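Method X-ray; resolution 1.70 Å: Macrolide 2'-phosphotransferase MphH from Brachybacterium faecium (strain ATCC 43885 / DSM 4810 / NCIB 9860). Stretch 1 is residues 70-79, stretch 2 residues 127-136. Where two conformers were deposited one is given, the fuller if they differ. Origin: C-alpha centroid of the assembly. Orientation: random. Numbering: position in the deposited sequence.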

ATOM      1  N   ALA A  70     -10.512  -4.216  10.989  1.00 19.60           N
ATOM      2  CA  ALA A  70     -11.344  -5.027  11.875  1.00 22.69           C
ATOM      3  C   ALA A  70     -12.011  -6.174  11.125  1.00 26.40           C
ATOM      4  O   ALA A  70     -12.045  -7.310  11.616  1.00 27.71           O
ATOM      5  CB  ALA A  70     -12.397  -4.150  12.548  1.00 27.54           C
ATOM      6  N   MET A  71     -12.548  -5.913   9.945  1.00 21.43           N
ATOM      7  CA  MET A  71     -13.218  -6.970   9.205  1.00 25.25           C
ATOM      8  C   MET A  71     -12.284  -7.927   8.494  1.00 20.48           C
ATOM      9  O   MET A  71     -12.660  -9.050   8.207  1.00 22.44           O
ATOM     10  CB  MET A  71     -14.165  -6.383   8.152  1.00 27.14           C
ATOM     11  CG  MET A  71     -13.471  -5.746   6.959  1.00 34.69           C
ATOM     12  SD  MET A  71     -13.324  -6.778   5.473  1.00 31.04           S
ATOM     13  CE  MET A  71     -14.225  -8.225   5.968  1.00 33.97           C
ATOM     14  N   LEU A  72     -11.054  -7.497   8.258  1.00 21.04           N
ATOM     15  CA  LEU A  72     -10.139  -8.275   7.427  1.00 18.32           C
ATOM     16  C   LEU A  72      -9.338  -9.294   8.232  1.00 20.09           C
ATOM     17  O   LEU A  72      -9.111 -10.411   7.756  1.00 20.44           O
ATOM     18  CB  LEU A  72      -9.198  -7.328   6.678  1.00 20.78           C
ATOM     19  CG  LEU A  72      -8.094  -7.871   5.785  1.00 27.62           C
ATOM     20  CD1 LEU A  72      -8.671  -8.773   4.695  1.00 29.58           C
ATOM     21  CD2 LEU A  72      -7.340  -6.686   5.190  1.00 27.02           C
ATOM     22  N   ALA A  73      -8.942  -8.939   9.452  1.00 22.95           N
ATOM     23  CA  ALA A  73      -8.057  -9.795  10.242  1.00 19.91           C
ATOM     24  C   ALA A  73      -8.518 -11.249  10.371  1.00 25.11           C
ATOM     25  O   ALA A  73      -7.665 -12.144  10.239  1.00 23.69           O
ATOM     26  CB  ALA A  73      -7.861  -9.167  11.631  1.00 21.40           C
ATOM     27  N   PRO A  74      -9.796 -11.564  10.618  1.00 21.85           N
ATOM     28  CA  PRO A  74     -10.189 -12.983  10.706  1.00 22.15           C
ATOM     29  C   PRO A  74      -9.994 -13.767   9.421  1.00 31.25           C
ATOM     30  O   PRO A  74      -9.955 -15.003   9.477  1.00 33.29           O
ATOM     31  CB  PRO A  74     -11.675 -12.917  11.083  1.00 29.41           C
ATOM     32  CG  PRO A  74     -11.864 -11.583  11.679  1.00 34.78           C
ATOM     33  CD  PRO A  74     -10.924 -10.677  10.956  1.00 25.05           C
ATOM     34  N   HIS A  75      -9.871 -13.106   8.272  1.00 22.85           N
ATOM     35  CA  HIS A  75      -9.858 -13.784   6.980  1.00 26.42           C
ATOM     36  C   HIS A  75      -8.467 -13.961   6.390  1.00 29.60           C
ATOM     37  O   HIS A  75      -8.336 -14.563   5.319  1.00 34.21           O
ATOM     38  CB  HIS A  75     -10.745 -13.023   5.988  1.00 26.64           C
ATOM     39  CG  HIS A  75     -12.172 -12.931   6.420  1.00 28.09           C
ATOM     40  ND1 HIS A  75     -12.783 -11.735   6.723  1.00 32.46           N
ATOM     41  CD2 HIS A  75     -13.101 -13.894   6.634  1.00 33.95           C
ATOM     42  CE1 HIS A  75     -14.031 -11.962   7.090  1.00 43.88           C
ATOM     43  NE2 HIS A  75     -14.250 -13.263   7.045  1.00 38.29           N
ATOM     44  N   LEU A  76      -7.428 -13.472   7.059  1.00 20.51           N
ATOM     45  CA  LEU A  76      -6.059 -13.616   6.585  1.00 20.50           C
ATOM     46  C   LEU A  76      -5.237 -14.398   7.600  1.00 26.45           C
ATOM     47  O   LEU A  76      -5.327 -14.151   8.806  1.00 28.03           O
ATOM     48  CB  LEU A  76      -5.385 -12.259   6.354  1.00 23.30           C
ATOM     49  CG  LEU A  76      -5.910 -11.272   5.318  1.00 27.51           C
ATOM     50  CD1 LEU A  76      -4.869 -10.172   5.117  1.00 22.39           C
ATOM     51  CD2 LEU A  76      -6.225 -11.963   3.998  1.00 28.95           C
ATOM     52  N   ASP A  77      -4.408 -15.314   7.102  1.00 29.27           N
ATOM     53  CA  ASP A  77      -3.514 -16.035   7.997  1.00 27.91           C
ATOM     54  C   ASP A  77      -2.371 -15.148   8.472  1.00 34.09           C
ATOM     55  O   ASP A  77      -1.951 -15.243   9.631  1.00 39.70           O
ATOM     56  CB  ASP A  77      -2.990 -17.292   7.315  1.00 28.13           C
ATOM     57  CG  ASP A  77      -4.082 -18.305   7.067  1.00 41.59           C
ATOM     58  OD1 ASP A  77      -5.202 -18.098   7.582  1.00 48.01           O
ATOM     59  OD2 ASP A  77      -3.826 -19.297   6.355  1.00 46.35           O
ATOM     60  N   VAL A  78      -1.867 -14.262   7.609  1.00 21.16           N
ATOM     61  CA  VAL A  78      -0.833 -13.337   8.053  1.00 22.82           C
ATOM     62  C   VAL A  78      -1.473 -12.236   8.888  1.00 26.41           C
ATOM     63  O   VAL A  78      -2.693 -12.035   8.879  1.00 21.91           O
ATOM     64  CB  VAL A  78      -0.027 -12.753   6.878  1.00 24.95           C
ATOM     65  CG1 VAL A  78       0.641 -13.864   6.087  1.00 28.04           C
ATOM     66  CG2 VAL A  78      -0.914 -11.914   5.982  1.00 21.87           C
ATOM     67  N   ALA A  79      -0.633 -11.522   9.632  1.00 24.55           N
ATOM     68  CA  ALA A  79      -1.099 -10.549  10.603  1.00 24.70           C
ATOM     69  C   ALA A  79      -1.325  -9.179   9.971  1.00 24.46           C
ATOM     70  O   ALA A  79      -0.652  -8.797   9.012  1.00 22.97           O
ATOM     71  CB  ALA A  79      -0.087 -10.420  11.742  1.00 16.87           C
ATOM     72  N   SER A 127       0.094 -16.667  -2.139  1.00 16.39           N
ATOM     73  CA  SER A 127      -0.836 -17.213  -1.156  0.53 20.15           C
ATOM     74  C   SER A 127      -1.557 -16.103  -0.397  1.00 21.26           C
ATOM     75  O   SER A 127      -2.779 -16.169  -0.197  1.00 16.94           O
ATOM     76  CB  SER A 127      -0.093 -18.131  -0.180  0.53 24.54           C
ATOM     77  OG  SER A 127       0.348 -19.317  -0.822  0.53 26.04           O
ATOM     78  N   VAL A 128      -0.821 -15.081   0.043  1.00 21.01           N
ATOM     79  CA  VAL A 128      -1.483 -14.002   0.779  1.00 18.97           C
ATOM     80  C   VAL A 128      -2.467 -13.272  -0.123  1.00 18.91           C
ATOM     81  O   VAL A 128      -3.604 -12.979   0.277  1.00 16.15           O
ATOM     82  CB  VAL A 128      -0.437 -13.040   1.384  1.00 25.09           C
ATOM     83  CG1 VAL A 128      -1.098 -11.749   1.873  1.00 21.24           C
ATOM     84  CG2 VAL A 128       0.300 -13.718   2.523  1.00 15.88           C
ATOM     85  N   VAL A 129      -2.096 -13.034  -1.384  1.00 15.31           N
ATOM     86  CA  VAL A 129      -2.956 -12.240  -2.253  1.00 13.08           C
ATOM     87  C   VAL A 129      -4.234 -13.014  -2.572  1.00 16.12           C
ATOM     88  O   VAL A 129      -5.330 -12.438  -2.613  1.00 13.90           O
ATOM     89  CB  VAL A 129      -2.180 -11.806  -3.513  1.00 14.91           C
ATOM     90  CG1 VAL A 129      -3.081 -11.071  -4.491  1.00 10.32           C
ATOM     91  CG2 VAL A 129      -1.000 -10.909  -3.114  1.00 16.67           C
ATOM     92  N   ALA A 130      -4.127 -14.336  -2.735  1.00 16.40           N
ATOM     93  CA  ALA A 130      -5.332 -15.132  -2.975  1.00 16.73           C
ATOM     94  C   ALA A 130      -6.279 -15.075  -1.779  1.00 19.05           C
ATOM     95  O   ALA A 130      -7.505 -15.002  -1.949  1.00 20.12           O
ATOM     96  CB  ALA A 130      -4.963 -16.579  -3.300  1.00 19.05           C
ATOM     97  N   GLN A 131      -5.728 -15.109  -0.557  1.00 18.89           N
ATOM     98  CA  GLN A 131      -6.561 -14.999   0.639  1.00 24.17           C
ATOM     99  C   GLN A 131      -7.212 -13.626   0.726  1.00 20.48           C
ATOM    100  O   GLN A 131      -8.403 -13.516   1.045  1.00 19.66           O
ATOM    101  CB  GLN A 131      -5.733 -15.267   1.904  1.00 23.56           C
ATOM    102  CG  GLN A 131      -6.065 -16.580   2.596  1.00 40.26           C
ATOM    103  CD  GLN A 131      -5.783 -16.560   4.099  1.00 38.19           C
ATOM    104  OE1 GLN A 131      -4.855 -15.900   4.562  1.00 25.14           O
ATOM    105  NE2 GLN A 131      -6.590 -17.293   4.861  1.00 31.35           N
ATOM    106  N   LEU A 132      -6.447 -12.571   0.446  1.00 16.30           N
ATOM    107  CA  LEU A 132      -7.017 -11.227   0.442  1.00 14.69           C
ATOM    108  C   LEU A 132      -8.112 -11.105  -0.612  1.00 19.35           C
ATOM    109  O   LEU A 132      -9.185 -10.547  -0.351  1.00 17.68           O
ATOM    110  CB  LEU A 132      -5.916 -10.196   0.197  1.00 16.10           C
ATOM    111  CG  LEU A 132      -6.414  -8.752   0.096  1.00 16.95           C
ATOM    112  CD1 LEU A 132      -6.974  -8.266   1.422  1.00 17.23           C
ATOM    113  CD2 LEU A 132      -5.350  -7.805  -0.429  1.00 14.90           C
ATOM    114  N   HIS A 133      -7.857 -11.627  -1.814  1.00 14.59           N
ATOM    115  CA  HIS A 133      -8.802 -11.477  -2.910  1.00 14.91           C
ATOM    116  C   HIS A 133     -10.035 -12.352  -2.745  1.00 20.13           C
ATOM    117  O   HIS A 133     -11.021 -12.141  -3.460  1.00 16.58           O
ATOM    118  CB  HIS A 133      -8.096 -11.781  -4.230  1.00 17.42           C
ATOM    119  CG  HIS A 133      -7.103 -10.731  -4.623  1.00 10.46           C
ATOM    120  ND1 HIS A 133      -6.500 -10.696  -5.862  1.00 15.42           N
ATOM    121  CD2 HIS A 133      -6.622  -9.662  -3.939  1.00 15.72           C
ATOM    122  CE1 HIS A 133      -5.692  -9.654  -5.925  1.00 16.50           C
ATOM    123  NE2 HIS A 133      -5.746  -9.011  -4.769  1.00 15.80           N
ATOM    124  N   ALA A 134      -9.999 -13.323  -1.827  1.00 16.14           N
ATOM    125  CA  ALA A 134     -11.166 -14.145  -1.520  1.00 19.37           C
ATOM    126  C   ALA A 134     -12.137 -13.461  -0.567  1.00 22.46           C
ATOM    127  O   ALA A 134     -13.250 -13.971  -0.369  1.00 22.15           O
ATOM    128  CB  ALA A 134     -10.714 -15.482  -0.926  1.00 26.91           C
ATOM    129  N   VAL A 135     -11.748 -12.324   0.014  1.00 17.92           N
ATOM    130  CA  VAL A 135     -12.555 -11.674   1.044  1.00 21.16           C
ATOM    131  C   VAL A 135     -13.851 -11.157   0.434  1.00 20.99           C
ATOM    132  O   VAL A 135     -13.858 -10.627  -0.682  1.00 18.67           O
ATOM    133  CB  VAL A 135     -11.754 -10.537   1.706  1.00 19.04           C
ATOM    134  CG1 VAL A 135     -12.671  -9.640   2.544  1.00 22.95           C
ATOM    135  CG2 VAL A 135     -10.628 -11.092   2.559  1.00 22.55           C
ATOM    136  N   ASP A 136     -14.956 -11.313   1.175  1.00 21.44           N
ATOM    137  CA  ASP A 136     -16.282 -10.934   0.704  1.00 21.50           C
ATOM    138  C   ASP A 136     -16.311  -9.462   0.296  1.00 20.39           C
ATOM    139  O   ASP A 136     -16.066  -8.571   1.116  1.00 22.09           O
ATOM    140  CB  ASP A 136     -17.303 -11.222   1.810  1.00 26.73           C
ATOM    141  CG  ASP A 136     -18.715 -10.815   1.439  1.00 36.44           C
ATOM    142  OD1 ASP A 136     -19.233 -11.259   0.392  1.00 42.44           O
ATOM    143  OD2 ASP A 136     -19.321 -10.060   2.217  1.00 38.93           O
TER
HETATM  144  O   HOH W   1      -9.613 -15.099   2.798  1.00 27.77           O
HETATM  145  O   HOH W   2      -2.717 -14.614   4.447  1.00 38.34           O

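When a helix packs against an irregular segment, its partner has no regular row of ridges to offer, and the fit must be made residue by residue: a methyl group here, a groove between two side chains there, with a polar side chain to hold the backbone of the loop. The contact between residues 70-79 and 127-136 of MphH illustrates the principle. Stretch 1 runs from helix through a short 3-10 segment into loop; stretch 2 is largely helix and turns out into loop near its end. Together they bury 466 Å² of surface.

The hollow on stretch 2 lies between Leu-132 and Val-135, and Leu-72 fills it. Its CA-to-CB bond points sideways, but chi1 in t and chi2 in p bring the end of the side chain nearer, so that CD1 sits 3.7 Å from CD1 of Leu-132 and equally 3.7 Å from CG2 of Val-135. One methyl thus touches both walls. Val-135 is itself a bump, its CA-to-CB bond pointing toward stretch 1, and wedged among several neighbours: besides Leu-72, its CG2 lies 3.9 Å from CB of His-75, while its CG1 meets CE of Met-71 at 4.0 Å. Its two methyls therefore serve different partners. The imidazole of His-75 is turned back on its own stretch, where ND1 donates a weak hydrogen bond to O of Met-71 (3.1 Å).

Leu-76 is the next knob along. It too sets out sideways and ends closer in, with CD2 placed over the helix backbone, 3.6 Å from N of Leu-132, and between the bases of two successive side chains: CB of Gln-131 is 3.9 Å from this methyl and CB of Leu-132 is 4.2 Å from it. Farther along, the packing reduces to a simpler match of valines, CG1 of Val-78 against CG2 of Val-128 at 3.6 Å.

Gln-131 supplies the polar part of the fit and loses more area to the other stretch than any other residue here. Its CA-to-CB bond points toward stretch 1, and with chi1 at -110°, between wells, the chain reaches the turn around Leu-76 and Asp-77. There OE1 accepts a short, nearly straight hydrogen bond from N of Asp-77 (2.6 Å, 163°), and NE2 donates a weak one to OD1 of the same residue (3.2 Å). A single amide thus grips both the backbone and the side chain of Asp-77. The 3.3 Å approach of Gln-131 NE2 to O of His-75 has too poor an angle to count as a third bond.

Two waters add bridges across the contact. Water 1 donates to O of His-75 (2.9 Å) and to O of Gln-131 (2.7 Å), tying the two backbones together. Water 2 donates to OE1 of Gln-131 (2.5 Å) and accepts from N of Val-78 (3.3 Å), extending the reach of the glutamine by one residue. Shape and polarity are thus interleaved: methyls fill the hollows, while one amide and two waters add the polar links.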